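Local coordinates for 3-deoxy-manno-octulosonate cytidylyltransferase (Escherichia coli, PDB 1GQC), which catalyses the coupling of CTP with the eight-carbon sugar KDO to give CMP-KDO and diphosphate, probably activating KDO for incorporation into lipopolysaccharide, at residues A[4-9]-A[78-83]; A[92-97]-A[176-181]. All coordinates share one frame; numbering follows the deposited sequence.

Contact 1 (A[4-9]-A[78-83]); sequences VIVIPA and DRLVEV. With CMK (cytidine 5'-monophosphate 3-deoxy-beta-D-gulo-oct-2-ulo-pyranosonic acid), chain D.
Val6 and Pro8 of strand 3-8 meet Leu80 and Val83 of helix 76-84, a helix-on-sheet contact in the alpha/beta nucleotide-binding fold of the cytidylyltransferases. The segments run at 131° to one another, their axes 9.1 Å apart at the closest point, with no hydrogen bond between them; apolar side chains fill the interval. Val6 and Leu80 lie alongside each other with their tips directed opposite ways, and Leu80 CD1 serves two partners, lying 3.5 Å from Val6 CG1 and 3.4 Å from Pro8 CG. One turn further on, Val83 meets Val6 tip to tip, its CG1 4.0 Å from Val6 CG2.

Arg79 illustrates how such a helix can carry a base-binding side chain past the strand. Its CB and CG lead away from the helix in an extended run, with CG anti to the backbone N, and the side chain also touches Ala49 of the neighbouring strand 45-50. CD comes 4.3 Å from Pro8 CB. There the chain bends (chi3 -51°), turning the guanidinium edge to the cytosine of the bound CMP-KDO. NE donates an almost straight bond (161°) to base atom O2C, with O2C at the edge of the guanidinium and in its plane. NH2 bonds to N3C at 3.0 Å and more weakly to O2C. This pairs two donors with the acceptor edge of cytosine, consistent with recognition of the base. NH1, the other nitrogen, is held by Thr69 OG1 and Arg70 O, which helps to fix the group's rotation. On the strand side, Pro8 O accepts a weak hydrogen bond from ribose atom O3', 3.1 Å away.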
ATOM      1  N   VAL A   4      -3.380 -23.528  16.718  1.00 20.79           N
ATOM      2  CA  VAL A   4      -4.400 -24.410  16.140  1.00 19.93           C
ATOM      3  C   VAL A   4      -4.732 -23.949  14.737  1.00 19.70           C
ATOM      4  O   VAL A   4      -4.553 -22.786  14.387  1.00 20.85           O
ATOM      5  CB  VAL A   4      -5.738 -24.460  16.951  1.00 19.87           C
ATOM      6  CG1 VAL A   4      -5.479 -24.884  18.402  1.00 18.10           C
ATOM      7  CG2 VAL A   4      -6.447 -23.129  16.870  1.00 18.10           C
ATOM      8  N   ILE A   5      -5.207 -24.879  13.922  1.00 19.66           N
ATOM      9  CA  ILE A   5      -5.583 -24.563  12.554  1.00 17.30           C
ATOM     10  C   ILE A   5      -7.088 -24.666  12.416  1.00 16.95           C
ATOM     11  O   ILE A   5      -7.715 -25.610  12.878  1.00 12.60           O
ATOM     12  CB  ILE A   5      -4.941 -25.534  11.516  1.00 17.76           C
ATOM     13  CG1 ILE A   5      -3.453 -25.252  11.369  1.00 16.46           C
ATOM     14  CG2 ILE A   5      -5.622 -25.387  10.161  1.00 15.39           C
ATOM     15  CD1 ILE A   5      -2.725 -26.340  10.611  1.00 17.22           C
ATOM     16  N   VAL A   6      -7.663 -23.672  11.766  1.00 18.77           N
ATOM     17  CA  VAL A   6      -9.088 -23.655  11.538  1.00 18.16           C
ATOM     18  C   VAL A   6      -9.260 -23.496  10.049  1.00 19.17           C
ATOM     19  O   VAL A   6      -8.679 -22.603   9.432  1.00 20.75           O
ATOM     20  CB  VAL A   6      -9.764 -22.481  12.269  1.00 17.80           C
ATOM     21  CG1 VAL A   6     -11.272 -22.508  12.035  1.00 18.45           C
ATOM     22  CG2 VAL A   6      -9.493 -22.585  13.734  1.00 14.51           C
ATOM     23  N   ILE A   7     -10.046 -24.385   9.466  1.00 19.60           N
ATOM     24  CA  ILE A   7     -10.308 -24.336   8.033  1.00 18.77           C
ATOM     25  C   ILE A   7     -11.758 -23.948   7.699  1.00 20.93           C
ATOM     26  O   ILE A   7     -12.677 -24.772   7.787  1.00 18.40           O
ATOM     27  CB  ILE A   7     -10.027 -25.693   7.389  1.00 19.43           C
ATOM     28  CG1 ILE A   7      -8.614 -26.165   7.789  1.00 17.77           C
ATOM     29  CG2 ILE A   7     -10.276 -25.604   5.876  1.00 15.14           C
ATOM     30  CD1 ILE A   7      -8.366 -27.640   7.571  1.00 12.78           C
ATOM     31  N   PRO A   8     -11.976 -22.684   7.307  1.00 24.13           N
ATOM     32  CA  PRO A   8     -13.309 -22.183   6.947  1.00 27.83           C
ATOM     33  C   PRO A   8     -13.852 -22.945   5.738  1.00 32.45           C
ATOM     34  O   PRO A   8     -13.164 -23.091   4.737  1.00 35.38           O
ATOM     35  CB  PRO A   8     -13.048 -20.721   6.577  1.00 26.15           C
ATOM     36  CG  PRO A   8     -11.836 -20.352   7.351  1.00 24.35           C
ATOM     37  CD  PRO A   8     -10.975 -21.606   7.243  1.00 24.50           C
ATOM     38  N   ALA A   9     -15.088 -23.406   5.794  1.00 36.14           N
ATOM     39  CA  ALA A   9     -15.611 -24.134   4.655  1.00 39.73           C
ATOM     40  C   ALA A   9     -17.069 -23.821   4.373  1.00 42.47           C
ATOM     41  O   ALA A   9     -17.958 -24.627   4.684  1.00 42.39           O
ATOM     42  CB  ALA A   9     -15.424 -25.625   4.867  1.00 42.06           C
ATOM     43  N   ASP A  78     -13.672 -13.537   9.852  1.00 17.01           N
ATOM     44  CA  ASP A  78     -14.766 -13.221  10.769  1.00 17.38           C
ATOM     45  C   ASP A  78     -15.248 -14.558  11.347  1.00 18.01           C
ATOM     46  O   ASP A  78     -15.498 -14.675  12.552  1.00 18.74           O
ATOM     47  CB  ASP A  78     -15.934 -12.510  10.048  1.00 16.92           C
ATOM     48  CG  ASP A  78     -15.629 -11.047   9.706  1.00 16.77           C
ATOM     49  OD1 ASP A  78     -15.294 -10.275  10.640  1.00 15.02           O
ATOM     50  OD2 ASP A  78     -15.731 -10.671   8.508  1.00 13.72           O
ATOM     51  N   ARG A  79     -15.348 -15.574  10.490  1.00 17.64           N
ATOM     52  CA  ARG A  79     -15.798 -16.888  10.932  1.00 17.10           C
ATOM     53  C   ARG A  79     -14.851 -17.479  11.981  1.00 16.76           C
ATOM     54  O   ARG A  79     -15.304 -18.134  12.917  1.00 16.22           O
ATOM     55  CB  ARG A  79     -15.922 -17.847   9.740  1.00 19.31           C
ATOM     56  CG  ARG A  79     -16.558 -19.223  10.085  1.00 20.82           C
ATOM     57  CD  ARG A  79     -16.678 -20.163   8.856  1.00 21.49           C
ATOM     58  NE  ARG A  79     -17.334 -19.525   7.713  1.00 20.73           N
ATOM     59  CZ  ARG A  79     -18.583 -19.083   7.725  1.00 21.36           C
ATOM     60  NH1 ARG A  79     -19.323 -19.218   8.821  1.00 23.75           N
ATOM     61  NH2 ARG A  79     -19.082 -18.479   6.664  1.00 20.92           N
ATOM     62  N   LEU A  80     -13.545 -17.251  11.833  1.00 14.79           N
ATOM     63  CA  LEU A  80     -12.576 -17.771  12.803  1.00 12.02           C
ATOM     64  C   LEU A  80     -12.718 -17.108  14.178  1.00 12.38           C
ATOM     65  O   LEU A  80     -12.368 -17.692  15.205  1.00 11.51           O
ATOM     66  CB  LEU A  80     -11.145 -17.570  12.298  1.00 12.33           C
ATOM     67  CG  LEU A  80     -10.409 -18.806  11.771  1.00 12.17           C
ATOM     68  CD1 LEU A  80     -11.093 -19.337  10.532  1.00  7.48           C
ATOM     69  CD2 LEU A  80      -8.974 -18.446  11.485  1.00 14.10           C
ATOM     70  N   VAL A  81     -13.223 -15.878  14.199  1.00 12.17           N
ATOM     71  CA  VAL A  81     -13.389 -15.168  15.448  1.00 11.97           C
ATOM     72  C   VAL A  81     -14.369 -15.957  16.308  1.00 13.95           C
ATOM     73  O   VAL A  81     -14.144 -16.151  17.503  1.00 11.45           O
ATOM     74  CB  VAL A  81     -13.908 -13.720  15.182  1.00 13.97           C
ATOM     75  CG1 VAL A  81     -14.419 -13.092  16.450  1.00 11.86           C
ATOM     76  CG2 VAL A  81     -12.771 -12.862  14.606  1.00 16.29           C
ATOM     77  N   GLU A  82     -15.449 -16.431  15.681  1.00 16.04           N
ATOM     78  CA  GLU A  82     -16.481 -17.191  16.385  1.00 16.50           C
ATOM     79  C   GLU A  82     -15.870 -18.444  16.991  1.00 17.18           C
ATOM     80  O   GLU A  82     -16.176 -18.810  18.121  1.00 18.07           O
ATOM     81  CB  GLU A  82     -17.623 -17.583  15.433  1.00 15.41           C
ATOM     82  CG  GLU A  82     -18.884 -18.079  16.165  1.00 15.69           C
ATOM     83  CD  GLU A  82     -19.988 -18.601  15.236  1.00 17.00           C
ATOM     84  OE1 GLU A  82     -20.106 -18.110  14.085  1.00 13.17           O
ATOM     85  OE2 GLU A  82     -20.742 -19.507  15.678  1.00 16.23           O
ATOM     86  N   VAL A  83     -14.995 -19.089  16.226  1.00 17.15           N
ATOM     87  CA  VAL A  83     -14.323 -20.307  16.669  1.00 16.99           C
ATOM     88  C   VAL A  83     -13.387 -20.004  17.820  1.00 17.88           C
ATOM     89  O   VAL A  83     -13.246 -20.791  18.752  1.00 17.44           O
ATOM     90  CB  VAL A  83     -13.481 -20.913  15.544  1.00 17.07           C
ATOM     91  CG1 VAL A  83     -12.687 -22.080  16.070  1.00 14.75           C
ATOM     92  CG2 VAL A  83     -14.380 -21.320  14.370  1.00 16.41           C
TER
HETATM   93  N1C CMK D1244     -15.454 -17.781   3.469  1.00 30.59           N
HETATM   94  C2C CMK D1244     -16.234 -17.862   4.586  1.00 30.49           C
HETATM   95  N3C CMK D1244     -17.349 -16.936   4.754  1.00 31.01           N
HETATM   96  C4C CMK D1244     -17.641 -16.024   3.875  1.00 31.34           C
HETATM   97  C5C CMK D1244     -16.776 -15.957   2.663  1.00 30.22           C
HETATM   98  C6C CMK D1244     -15.743 -16.816   2.516  1.00 30.60           C
HETATM   99  O2C CMK D1244     -16.051 -18.676   5.473  1.00 29.05           O
HETATM  100  N4C CMK D1244     -18.640 -15.192   4.026  1.00 32.81           N
HETATM  101  C1' CMK D1244     -14.315 -18.705   3.295  1.00 30.41           C
HETATM  102  C2' CMK D1244     -14.265 -19.435   1.933  1.00 30.16           C
HETATM  103  O2' CMK D1244     -15.177 -20.548   1.938  1.00 32.32           O
HETATM  104  C3' CMK D1244     -12.787 -19.825   1.797  1.00 30.21           C
HETATM  105  C4' CMK D1244     -12.068 -18.749   2.645  1.00 29.36           C
HETATM  106  O4' CMK D1244     -13.067 -18.031   3.359  1.00 29.94           O
HETATM  107  O3' CMK D1244     -12.514 -21.123   2.383  1.00 30.89           O
HETATM  108  C5' CMK D1244     -11.246 -17.719   1.845  1.00 26.83           C
HETATM  109  O5' CMK D1244     -11.970 -17.155   0.763  1.00 23.62           O
HETATM  110  PA  CMK D1244     -11.623 -16.922  -0.774  1.00 21.99           P
HETATM  111  O1A CMK D1244     -11.500 -18.199  -1.552  1.00 23.89           O
HETATM  112  O2A CMK D1244     -12.705 -16.094  -1.389  1.00 22.20           O
HETATM  113  O6  CMK D1244      -8.421 -14.691  -0.597  1.00 16.04           O
HETATM  114  C2  CMK D1244      -9.859 -14.767  -0.819  1.00 17.58           C
HETATM  115  O2  CMK D1244     -10.245 -16.138  -0.891  1.00 20.02           O
HETATM  116  C3  CMK D1244     -10.629 -14.018   0.324  1.00 16.19           C
HETATM  117  C4  CMK D1244     -10.119 -12.553   0.417  1.00 16.65           C
HETATM  118  O4  CMK D1244     -10.839 -11.881   1.455  1.00 19.79           O
HETATM  119  C5  CMK D1244      -8.567 -12.576   0.702  1.00 16.47           C
HETATM  120  C6  CMK D1244      -7.871 -13.335  -0.491  1.00 16.14           C
HETATM  121  C7  CMK D1244      -6.337 -13.416  -0.295  1.00 16.58           C
HETATM  122  C1  CMK D1244     -10.213 -14.279  -2.252  1.00 17.15           C
HETATM  123  O1X CMK D1244      -9.645 -14.942  -3.244  1.00 14.82           O
HETATM  124  O1Y CMK D1244     -10.974 -13.360  -2.490  1.00 18.47           O
HETATM  125  O5  CMK D1244      -8.278 -13.268   1.940  1.00 16.91           O
HETATM  126  C8  CMK D1244      -5.699 -14.571  -1.139  1.00 16.34           C
HETATM  127  O8  CMK D1244      -6.188 -14.494  -2.483  1.00 18.35           O
HETATM  128  O7  CMK D1244      -5.768 -12.160  -0.697  1.00 16.65           O

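Contact 2 (A[92-97]-A[176-181]); sequences YINLQG and YAYRRD. With MG (magnesium ion), chain C; CMK (cytidine 5'-monophosphate 3-deoxy-beta-D-gulo-oct-2-ulo-pyranosonic acid), chain D.
Tyr92 and Tyr178 form a hydrogen-bonded antiparallel pair, as do Asn94 and Tyr176, with Ile93 and Ala177 as the non-hydrogen-bonded pair between them. The four backbone bonds include Tyr178 N to Tyr92 O at 2.7 Å and Tyr176 N to Asn94 O at 3.1 Å. Between the side chains, Asn94 ND2 donates to Tyr178 OH over 3.0 Å. The hydroxyl lies close to the amide plane, which is turned 30° from the ring; with chi1 at 177°, the Asn94 amide swings to the side opposite its own main-chain nitrogen and reaches the phenol. Asn94 CB approaches the ring edge, 3.6 Å from Tyr178 CE2. The same hydroxyl is hydrogen-bonded to Thr77 OG1. A phenylalanine in place of Tyr178 would probably leave both Asn94 ND2 and Thr77 without this partner and the amide freer to turn.

Just beyond the strand, Gln96 OE1 binds the magnesium ion at 2.6 Å, beside CMP-KDO phosphate oxygen O1A and two waters. Its NE2 is tied to Gly174 O, a second-shell bond that probably helps hold the amide turned to the metal.

Further out, Leu80 of helix 76-84 touches Asn94 and Tyr178, while helix 104-116 covers Ile93 and Ala177 on the other face. Strand 91-94 lies between parallel strand 3-8 and antiparallel strand 169-179.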
ATOM      1  N   TYR A  92      -3.662 -18.636  15.761  1.00 11.95           N
ATOM      2  CA  TYR A  92      -4.699 -19.259  14.949  1.00 13.27           C
ATOM      3  C   TYR A  92      -4.257 -19.158  13.505  1.00 13.91           C
ATOM      4  O   TYR A  92      -3.865 -18.084  13.037  1.00 13.33           O
ATOM      5  CB  TYR A  92      -6.060 -18.539  15.091  1.00 12.91           C
ATOM      6  CG  TYR A  92      -6.702 -18.641  16.462  1.00 13.67           C
ATOM      7  CD1 TYR A  92      -6.365 -17.756  17.480  1.00 13.87           C
ATOM      8  CD2 TYR A  92      -7.634 -19.641  16.748  1.00 14.73           C
ATOM      9  CE1 TYR A  92      -6.942 -17.864  18.746  1.00 13.97           C
ATOM     10  CE2 TYR A  92      -8.209 -19.762  18.017  1.00 12.52           C
ATOM     11  CZ  TYR A  92      -7.856 -18.870  19.005  1.00 13.59           C
ATOM     12  OH  TYR A  92      -8.388 -18.994  20.263  1.00 12.69           O
ATOM     13  N   ILE A  93      -4.316 -20.287  12.812  1.00 14.95           N
ATOM     14  CA  ILE A  93      -3.945 -20.364  11.411  1.00 14.51           C
ATOM     15  C   ILE A  93      -5.187 -20.631  10.589  1.00 15.82           C
ATOM     16  O   ILE A  93      -5.902 -21.615  10.806  1.00 14.89           O
ATOM     17  CB  ILE A  93      -2.961 -21.486  11.173  1.00 15.40           C
ATOM     18  CG1 ILE A  93      -1.644 -21.145  11.869  1.00 17.26           C
ATOM     19  CG2 ILE A  93      -2.772 -21.709   9.685  1.00 12.64           C
ATOM     20  CD1 ILE A  93      -0.607 -22.274  11.829  1.00 19.04           C
ATOM     21  N   ASN A  94      -5.440 -19.730   9.651  1.00 16.65           N
ATOM     22  CA  ASN A  94      -6.591 -19.820   8.768  1.00 18.09           C
ATOM     23  C   ASN A  94      -6.094 -20.471   7.473  1.00 17.75           C
ATOM     24  O   ASN A  94      -5.289 -19.890   6.761  1.00 17.15           O
ATOM     25  CB  ASN A  94      -7.140 -18.391   8.524  1.00 17.39           C
ATOM     26  CG  ASN A  94      -8.312 -18.342   7.549  1.00 17.00           C
ATOM     27  OD1 ASN A  94      -8.605 -19.309   6.853  1.00 13.73           O
ATOM     28  ND2 ASN A  94      -8.977 -17.186   7.488  1.00 15.21           N
ATOM     29  N   LEU A  95      -6.541 -21.692   7.204  1.00 19.31           N
ATOM     30  CA  LEU A  95      -6.168 -22.410   5.980  1.00 24.07           C
ATOM     31  C   LEU A  95      -7.380 -22.488   5.081  1.00 26.68           C
ATOM     32  O   LEU A  95      -8.408 -22.996   5.507  1.00 29.65           O
ATOM     33  CB  LEU A  95      -5.753 -23.853   6.275  1.00 23.03           C
ATOM     34  CG  LEU A  95      -4.343 -24.217   6.679  1.00 23.23           C
ATOM     35  CD1 LEU A  95      -4.251 -25.731   6.836  1.00 23.75           C
ATOM     36  CD2 LEU A  95      -3.381 -23.751   5.609  1.00 25.90           C
ATOM     37  N   GLN A  96      -7.264 -22.034   3.839  1.00 30.76           N
ATOM     38  CA  GLN A  96      -8.399 -22.080   2.919  1.00 34.04           C
ATOM     39  C   GLN A  96      -8.861 -23.492   2.616  1.00 33.88           C
ATOM     40  O   GLN A  96      -8.039 -24.374   2.395  1.00 35.14           O
ATOM     41  CB  GLN A  96      -8.044 -21.346   1.641  1.00 38.40           C
ATOM     42  CG  GLN A  96      -7.882 -19.877   1.903  1.00 46.28           C
ATOM     43  CD  GLN A  96      -7.864 -19.050   0.644  1.00 50.97           C
ATOM     44  OE1 GLN A  96      -8.597 -19.319  -0.308  1.00 52.95           O
ATOM     45  NE2 GLN A  96      -7.041 -18.015   0.638  1.00 52.38           N
ATOM     46  N   GLY A  97     -10.175 -23.703   2.618  1.00 34.99           N
ATOM     47  CA  GLY A  97     -10.717 -25.028   2.360  1.00 37.23           C
ATOM     48  C   GLY A  97     -10.763 -25.417   0.890  1.00 39.88           C
ATOM     49  O   GLY A  97     -11.169 -26.539   0.561  1.00 39.92           O
ATOM     50  N   TYR A 176      -3.346 -17.461   6.548  1.00 12.25           N
ATOM     51  CA  TYR A 176      -3.025 -16.495   7.577  1.00 11.23           C
ATOM     52  C   TYR A 176      -2.779 -17.120   8.952  1.00 12.66           C
ATOM     53  O   TYR A 176      -3.360 -18.147   9.322  1.00 12.10           O
ATOM     54  CB  TYR A 176      -4.141 -15.456   7.735  1.00 11.10           C
ATOM     55  CG  TYR A 176      -4.531 -14.667   6.507  1.00 12.78           C
ATOM     56  CD1 TYR A 176      -5.646 -15.032   5.754  1.00 12.75           C
ATOM     57  CD2 TYR A 176      -3.868 -13.487   6.168  1.00 12.04           C
ATOM     58  CE1 TYR A 176      -6.107 -14.241   4.712  1.00 13.02           C
ATOM     59  CE2 TYR A 176      -4.316 -12.683   5.125  1.00 13.24           C
ATOM     60  CZ  TYR A 176      -5.442 -13.062   4.399  1.00 13.09           C
ATOM     61  OH  TYR A 176      -5.932 -12.272   3.380  1.00  9.05           O
ATOM     62  N   ALA A 177      -1.912 -16.467   9.709  1.00 13.52           N
ATOM     63  CA  ALA A 177      -1.615 -16.866  11.066  1.00 11.44           C
ATOM     64  C   ALA A 177      -1.830 -15.585  11.863  1.00 12.53           C
ATOM     65  O   ALA A 177      -1.283 -14.536  11.493  1.00 11.15           O
ATOM     66  CB  ALA A 177      -0.189 -17.310  11.176  1.00 10.56           C
ATOM     67  N   TYR A 178      -2.640 -15.652  12.925  1.00 12.71           N
ATOM     68  CA  TYR A 178      -2.870 -14.467  13.743  1.00 13.19           C
ATOM     69  C   TYR A 178      -2.711 -14.728  15.245  1.00 14.84           C
ATOM     70  O   TYR A 178      -2.997 -15.811  15.748  1.00 13.36           O
ATOM     71  CB  TYR A 178      -4.273 -13.873  13.550  1.00 12.60           C
ATOM     72  CG  TYR A 178      -5.056 -14.222  12.301  1.00 14.50           C
ATOM     73  CD1 TYR A 178      -5.506 -13.218  11.436  1.00 14.98           C
ATOM     74  CD2 TYR A 178      -5.464 -15.531  12.053  1.00 16.11           C
ATOM     75  CE1 TYR A 178      -6.343 -13.508  10.372  1.00 16.34           C
ATOM     76  CE2 TYR A 178      -6.305 -15.837  10.990  1.00 17.01           C
ATOM     77  CZ  TYR A 178      -6.742 -14.821  10.152  1.00 19.62           C
ATOM     78  OH  TYR A 178      -7.574 -15.128   9.100  1.00 20.53           O
ATOM     79  N   ARG A 179      -2.245 -13.715  15.960  1.00 17.43           N
ATOM     80  CA  ARG A 179      -2.139 -13.795  17.407  1.00 18.80           C
ATOM     81  C   ARG A 179      -3.610 -13.790  17.851  1.00 20.06           C
ATOM     82  O   ARG A 179      -4.478 -13.276  17.133  1.00 19.73           O
ATOM     83  CB  ARG A 179      -1.486 -12.533  17.962  1.00 21.98           C
ATOM     84  CG  ARG A 179      -0.356 -12.767  18.899  1.00 25.06           C
ATOM     85  CD  ARG A 179       0.917 -12.828  18.116  1.00 29.03           C
ATOM     86  NE  ARG A 179       1.798 -13.879  18.609  1.00 34.76           N
ATOM     87  CZ  ARG A 179       3.010 -14.122  18.120  1.00 37.42           C
ATOM     88  NH1 ARG A 179       3.489 -13.375  17.123  1.00 33.46           N
ATOM     89  NH2 ARG A 179       3.728 -15.124  18.625  1.00 38.09           N
ATOM     90  N   ARG A 180      -3.892 -14.326  19.039  1.00 21.34           N
ATOM     91  CA  ARG A 180      -5.263 -14.354  19.557  1.00 21.16           C
ATOM     92  C   ARG A 180      -5.869 -12.962  19.667  1.00 20.07           C
ATOM     93  O   ARG A 180      -7.024 -12.762  19.307  1.00 18.42           O
ATOM     94  CB  ARG A 180      -5.309 -15.028  20.933  1.00 21.03           C
ATOM     95  CG  ARG A 180      -6.696 -15.097  21.570  1.00 22.78           C
ATOM     96  CD  ARG A 180      -6.636 -15.895  22.873  1.00 26.35           C
ATOM     97  NE  ARG A 180      -7.888 -15.859  23.624  1.00 29.27           N
ATOM     98  CZ  ARG A 180      -8.882 -16.739  23.497  1.00 29.63           C
ATOM     99  NH1 ARG A 180      -8.770 -17.743  22.636  1.00 29.85           N
ATOM    100  NH2 ARG A 180      -9.994 -16.610  24.229  1.00 25.51           N
ATOM    101  N   ASP A 181      -5.098 -11.996  20.143  1.00 20.66           N
ATOM    102  CA  ASP A 181      -5.651 -10.664  20.303  1.00 23.64           C
ATOM    103  C   ASP A 181      -6.122 -10.002  18.991  1.00 23.35           C
ATOM    104  O   ASP A 181      -7.042  -9.171  19.007  1.00 25.32           O
ATOM    105  CB  ASP A 181      -4.675  -9.763  21.071  1.00 25.87           C
ATOM    106  CG  ASP A 181      -3.430  -9.459  20.297  1.00 30.01           C
ATOM    107  OD1 ASP A 181      -2.495 -10.285  20.319  1.00 33.15           O
ATOM    108  OD2 ASP A 181      -3.398  -8.386  19.659  1.00 32.00           O
TER
HETATM  109 MG    MG C1243      -9.674 -19.464  -2.650  1.00 26.26          MG
HETATM  110  N1C CMK D1244     -15.454 -17.781   3.469  1.00 30.59           N
HETATM  111  C2C CMK D1244     -16.234 -17.862   4.586  1.00 30.49           C
HETATM  112  N3C CMK D1244     -17.349 -16.936   4.754  1.00 31.01           N
HETATM  113  C4C CMK D1244     -17.641 -16.024   3.875  1.00 31.34           C
HETATM  114  C5C CMK D1244     -16.776 -15.957   2.663  1.00 30.22           C
HETATM  115  C6C CMK D1244     -15.743 -16.816   2.516  1.00 30.60           C
HETATM  116  O2C CMK D1244     -16.051 -18.676   5.473  1.00 29.05           O
HETATM  117  N4C CMK D1244     -18.640 -15.192   4.026  1.00 32.81           N
HETATM  118  C1' CMK D1244     -14.315 -18.705   3.295  1.00 30.41           C
HETATM  119  C2' CMK D1244     -14.265 -19.435   1.933  1.00 30.16           C
HETATM  120  O2' CMK D1244     -15.177 -20.548   1.938  1.00 32.32           O
HETATM  121  C3' CMK D1244     -12.787 -19.825   1.797  1.00 30.21           C
HETATM  122  C4' CMK D1244     -12.068 -18.749   2.645  1.00 29.36           C
HETATM  123  O4' CMK D1244     -13.067 -18.031   3.359  1.00 29.94           O
HETATM  124  O3' CMK D1244     -12.514 -21.123   2.383  1.00 30.89           O
HETATM  125  C5' CMK D1244     -11.246 -17.719   1.845  1.00 26.83           C
HETATM  126  O5' CMK D1244     -11.970 -17.155   0.763  1.00 23.62           O
HETATM  127  PA  CMK D1244     -11.623 -16.922  -0.774  1.00 21.99           P
HETATM  128  O1A CMK D1244     -11.500 -18.199  -1.552  1.00 23.89           O
HETATM  129  O2A CMK D1244     -12.705 -16.094  -1.389  1.00 22.20           O
HETATM  130  O6  CMK D1244      -8.421 -14.691  -0.597  1.00 16.04           O
HETATM  131  C2  CMK D1244      -9.859 -14.767  -0.819  1.00 17.58           C
HETATM  132  O2  CMK D1244     -10.245 -16.138  -0.891  1.00 20.02           O
HETATM  133  C3  CMK D1244     -10.629 -14.018   0.324  1.00 16.19           C
HETATM  134  C4  CMK D1244     -10.119 -12.553   0.417  1.00 16.65           C
HETATM  135  O4  CMK D1244     -10.839 -11.881   1.455  1.00 19.79           O
HETATM  136  C5  CMK D1244      -8.567 -12.576   0.702  1.00 16.47           C
HETATM  137  C6  CMK D1244      -7.871 -13.335  -0.491  1.00 16.14           C
HETATM  138  C7  CMK D1244      -6.337 -13.416  -0.295  1.00 16.58           C
HETATM  139  C1  CMK D1244     -10.213 -14.279  -2.252  1.00 17.15           C
HETATM  140  O1X CMK D1244      -9.645 -14.942  -3.244  1.00 14.82           O
HETATM  141  O1Y CMK D1244     -10.974 -13.360  -2.490  1.00 18.47           O
HETATM  142  O5  CMK D1244      -8.278 -13.268   1.940  1.00 16.91           O
HETATM  143  C8  CMK D1244      -5.699 -14.571  -1.139  1.00 16.34           C
HETATM  144  O8  CMK D1244      -6.188 -14.494  -2.483  1.00 18.35           O
HETATM  145  O7  CMK D1244      -5.768 -12.160  -0.697  1.00 16.65           O
HETATM  146  O   HOH W   1     -10.273 -18.406  -4.598  1.00 31.42           O
HETATM  147  O   HOH W   2      -7.858 -17.746  -3.202  1.00 28.82           O

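In the fold
The two contacts, centred 7 Å apart, share the sheet and the ligand. Strand 3-8 of contact 1 pairs directly with strand 91-94 of contact 2: probable hydrogen bonds join Val6 N to Ile93 O at 2.9 Å and Val4 O to Ile93 N at 3.0 Å. Helix 76-84 leads in sequence into strand 91-94, and the two contacts follow one another along the chain. Around CMP-KDO, contact 1 holds the cytosine and, weakly, the ribose; contact 2 holds the magnesium ion bound to the phosphate, about 10 Å from the Pro8 side chain, and also weakly reaches the ribose through Gly97 N. His172, Glu201 and Gln202 supply further hydrogen bonds to the ligand.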